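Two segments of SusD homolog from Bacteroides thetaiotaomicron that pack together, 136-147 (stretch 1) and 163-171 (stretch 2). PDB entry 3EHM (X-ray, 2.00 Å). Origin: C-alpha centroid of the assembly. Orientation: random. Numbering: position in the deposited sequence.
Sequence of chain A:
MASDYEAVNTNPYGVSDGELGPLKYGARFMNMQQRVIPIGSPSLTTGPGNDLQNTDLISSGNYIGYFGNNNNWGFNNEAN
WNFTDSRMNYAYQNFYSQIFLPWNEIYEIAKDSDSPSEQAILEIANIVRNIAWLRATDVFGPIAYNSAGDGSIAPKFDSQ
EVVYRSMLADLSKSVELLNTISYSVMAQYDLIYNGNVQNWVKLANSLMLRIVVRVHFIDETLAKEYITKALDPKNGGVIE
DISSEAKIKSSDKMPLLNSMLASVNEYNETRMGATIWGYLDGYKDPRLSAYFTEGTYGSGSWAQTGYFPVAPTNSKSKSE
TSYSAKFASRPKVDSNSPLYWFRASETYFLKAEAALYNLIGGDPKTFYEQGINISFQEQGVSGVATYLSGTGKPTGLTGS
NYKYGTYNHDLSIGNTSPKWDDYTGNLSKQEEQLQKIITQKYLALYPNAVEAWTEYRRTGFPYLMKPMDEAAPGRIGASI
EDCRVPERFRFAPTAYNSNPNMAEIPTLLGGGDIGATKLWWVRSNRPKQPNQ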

# COMPACT_ATOMS: atom_id res chain seq x y z
N ALA A 136 -1.29 -1.62 9.51
CA ALA A 136 -1.97 -2.55 10.40
C ALA A 136 -3.45 -2.21 10.57
O ALA A 136 -4.32 -3.06 10.36
N THR A 137 -3.74 -0.97 10.94
CA THR A 137 -5.13 -0.59 11.12
C THR A 137 -5.89 -0.58 9.80
O THR A 137 -7.06 -0.94 9.75
N ASP A 138 -5.22 -0.19 8.73
CA ASP A 138 -5.88 -0.16 7.42
C ASP A 138 -6.16 -1.56 6.90
O ASP A 138 -6.98 -1.74 6.00
N VAL A 139 -5.48 -2.55 7.46
CA VAL A 139 -5.68 -3.93 7.06
C VAL A 139 -6.69 -4.65 7.97
O VAL A 139 -7.57 -5.35 7.47
N PHE A 140 -6.56 -4.48 9.29
CA PHE A 140 -7.45 -5.15 10.24
C PHE A 140 -8.57 -4.28 10.82
O PHE A 140 -9.63 -4.79 11.20
N GLY A 141 -8.32 -2.98 10.92
CA GLY A 141 -9.30 -2.08 11.50
C GLY A 141 -8.82 -1.70 12.90
O GLY A 141 -7.88 -0.91 13.03
N PRO A 142 -9.44 -2.23 13.96
CA PRO A 142 -9.05 -1.92 15.34
C PRO A 142 -7.69 -2.55 15.66
O PRO A 142 -7.42 -3.67 15.24
N ILE A 143 -6.85 -1.84 16.40
CA ILE A 143 -5.54 -2.35 16.79
C ILE A 143 -5.18 -1.79 18.17
O ILE A 143 -5.75 -0.78 18.60
N ALA A 144 -4.24 -2.43 18.85
CA ALA A 144 -3.79 -1.97 20.16
C ALA A 144 -2.80 -0.83 19.93
O ALA A 144 -1.59 -1.05 19.90
N TYR A 145 -3.33 0.38 19.79
CA TYR A 145 -2.48 1.54 19.53
C TYR A 145 -2.07 2.31 20.77
O TYR A 145 -0.89 2.41 21.09
N ASN A 146 -3.05 2.87 21.48
CA ASN A 146 -2.74 3.66 22.67
C ASN A 146 -2.20 2.84 23.84
O ASN A 146 -1.48 3.37 24.69
N SER A 147 -2.55 1.56 23.89
CA SER A 147 -2.09 0.69 24.97
C SER A 147 -0.65 0.22 24.73
O SER A 147 -0.01 -0.31 25.65
N VAL A 163 -7.77 5.16 16.61
CA VAL A 163 -6.40 4.95 16.15
C VAL A 163 -6.00 6.13 15.28
O VAL A 163 -4.91 6.69 15.44
N TYR A 164 -6.88 6.50 14.35
CA TYR A 164 -6.59 7.62 13.47
C TYR A 164 -6.45 8.94 14.22
O TYR A 164 -5.50 9.68 14.01
N ARG A 165 -7.40 9.24 15.10
CA ARG A 165 -7.34 10.48 15.87
C ARG A 165 -6.06 10.55 16.69
O ARG A 165 -5.42 11.59 16.78
N SER A 166 -5.69 9.42 17.30
CA SER A 166 -4.50 9.33 18.13
C SER A 166 -3.20 9.42 17.34
O SER A 166 -2.23 10.05 17.79
N MSE A 167 -3.16 8.81 16.16
CA MSE A 167 -1.96 8.84 15.35
C MSE A 167 -1.66 10.24 14.82
O MSE A 167 -0.51 10.65 14.74
N LEU A 168 -2.71 10.98 14.46
CA LEU A 168 -2.53 12.34 13.97
C LEU A 168 -1.92 13.21 15.07
O LEU A 168 -1.01 14.01 14.83
N ALA A 169 -2.42 13.05 16.29
CA ALA A 169 -1.90 13.82 17.41
C ALA A 169 -0.45 13.43 17.68
O ALA A 169 0.39 14.29 17.94
N ASP A 170 -0.16 12.14 17.60
CA ASP A 170 1.20 11.66 17.84
C ASP A 170 2.16 12.16 16.77
O ASP A 170 3.31 12.48 17.07
N LEU A 171 1.71 12.21 15.52
CA LEU A 171 2.56 12.69 14.43
C LEU A 171 2.90 14.16 14.64
O LEU A 171 4.04 14.57 14.44

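V163 lies at the apolar centre of the contact. Its CA-to-CB bond runs sideways to stretch 1, yet with chi1 at 175° (t) both methyls find neighbours: CG2 lies 3.7 Å from I143 CG1 and 4.1 Å from Y145 CB, while CG1 sits 4.1 Å from T137 CB. I143 also leaves its backbone sideways, but chi1 p and chi2 t bring its end nearer the helix of stretch 2.

Y145 gives up the largest area of any residue here, 106 Å². Its CB points toward the helix, and chi1 of -173° (t) lays the ring along it. The ring meets S166 (CE2 to CB, 3.7 Å) and the selenomethionine M167 (CE1 to CE, 3.9 Å); V163 CG1, S166 CB and M167 CE all approach it obliquely, so none of these contacts is a stack. M167, t at chi1 and chi2 and m at chi3, thus closes the apolar patch with its terminal methyl.

Polar groups border this patch. The hydroxyl of Y145 reaches D170, whose CB points toward stretch 1 with chi1 m; OH and OD2 are 2.7 Å apart, with OD2 near the ring plane, although the hydroxyl has one proton and another acceptor within reach, so the geometry does not settle that OD2 receives it.

At another margin, T137 points toward stretch 2 with chi1 t. Its CG2 rests 4.0 Å from Y164 CE1, whereas its OG1 turns back to donate to G141 O at 2.6 Å. Y164 starts away from stretch 1, and its off-rotamer chi1 of -93° helps return the ring, so that OH donates to D138 OD1 in a very short 2.4 Å hydrogen bond.

At the more solvent-exposed side of the contact, N146 (chi1 m) donates from ND2 to S166 OG, 3.1 Å away, with an N-H...O angle of 161°.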

# COMPACT_ATOMS: atom_id res chain seq x y z
CB ALA A 136 -1.28 -2.57 11.76
CB THR A 137 -5.26 0.79 11.79
OG1 THR A 137 -6.65 1.11 11.93
CG2 THR A 137 -4.57 1.86 10.96
CB ASP A 138 -5.03 0.62 6.41
CG ASP A 138 -5.02 2.11 6.71
OD1 ASP A 138 -5.88 2.56 7.51
OD2 ASP A 138 -4.16 2.83 6.15
CB VAL A 139 -4.35 -4.71 7.05
CG1 VAL A 139 -4.61 -6.21 6.98
CG2 VAL A 139 -3.51 -4.27 5.86
CB PHE A 140 -6.67 -5.71 11.43
CG PHE A 140 -5.71 -6.82 11.09
CD1 PHE A 140 -4.37 -6.54 10.83
CD2 PHE A 140 -6.14 -8.14 11.06
CE1 PHE A 140 -3.47 -7.57 10.55
CE2 PHE A 140 -5.24 -9.18 10.78
CZ PHE A 140 -3.90 -8.89 10.53
CB PRO A 142 -10.15 -2.57 16.19
CG PRO A 142 -11.30 -2.73 15.23
CD PRO A 142 -10.63 -3.10 13.95
CB ILE A 143 -4.42 -1.95 15.80
CG1 ILE A 143 -4.28 -0.43 15.75
CG2 ILE A 143 -4.70 -2.52 14.42
CD1 ILE A 143 -3.02 0.05 15.03
CB ALA A 144 -3.12 -3.11 20.91
CB TYR A 145 -3.18 2.49 18.55
CG TYR A 145 -2.29 3.62 18.11
CD1 TYR A 145 -1.35 3.44 17.10
CD2 TYR A 145 -2.35 4.86 18.74
CE1 TYR A 145 -0.48 4.47 16.73
CE2 TYR A 145 -1.50 5.90 18.38
CZ TYR A 145 -0.56 5.70 17.38
OH TYR A 145 0.29 6.73 17.04
CB ASN A 146 -3.98 4.44 23.12
CG ASN A 146 -4.31 5.58 22.17
OD1 ASN A 146 -3.46 6.42 21.88
ND2 ASN A 146 -5.55 5.61 21.70
CB SER A 147 -3.02 -0.51 25.10
OG SER A 147 -3.08 -1.25 23.90
CB VAL A 163 -6.27 3.64 15.33
CG1 VAL A 163 -4.86 3.52 14.76
CG2 VAL A 163 -6.60 2.44 16.21
CB TYR A 164 -7.67 7.73 12.38
CG TYR A 164 -7.31 6.99 11.12
CD1 TYR A 164 -7.25 5.59 11.09
CD2 TYR A 164 -6.98 7.68 9.95
CE1 TYR A 164 -6.86 4.91 9.93
CE2 TYR A 164 -6.60 7.01 8.80
CZ TYR A 164 -6.54 5.63 8.79
OH TYR A 164 -6.15 4.99 7.64
CB ARG A 165 -8.54 10.59 16.82
CG ARG A 165 -9.86 10.90 16.13
CD ARG A 165 -11.01 10.99 17.13
NE ARG A 165 -12.25 11.36 16.46
CZ ARG A 165 -12.51 12.57 15.97
NH1 ARG A 165 -11.60 13.54 16.08
NH2 ARG A 165 -13.66 12.82 15.37
CB SER A 166 -4.53 8.03 18.94
OG SER A 166 -5.72 7.95 19.72
CB MSE A 167 -2.07 7.86 14.18
CG MSE A 167 -0.74 7.62 13.49
SE MSE A 167 -0.88 6.35 12.04
CE MSE A 167 -1.56 4.83 13.02
CB LEU A 168 -3.87 12.93 13.50
CG LEU A 168 -4.39 12.46 12.13
CD1 LEU A 168 -5.83 12.88 11.95
CD2 LEU A 168 -3.51 13.04 11.02
CB ALA A 169 -2.76 13.57 18.65
CB ASP A 170 1.25 10.13 17.91
CG ASP A 170 0.61 9.58 19.17
OD1 ASP A 170 0.67 10.26 20.22
OD2 ASP A 170 0.07 8.45 19.13
CB LEU A 171 1.87 12.50 13.07
CG LEU A 171 1.86 11.06 12.53
CD1 LEU A 171 1.01 10.98 11.26
CD2 LEU A 171 3.30 10.61 12.25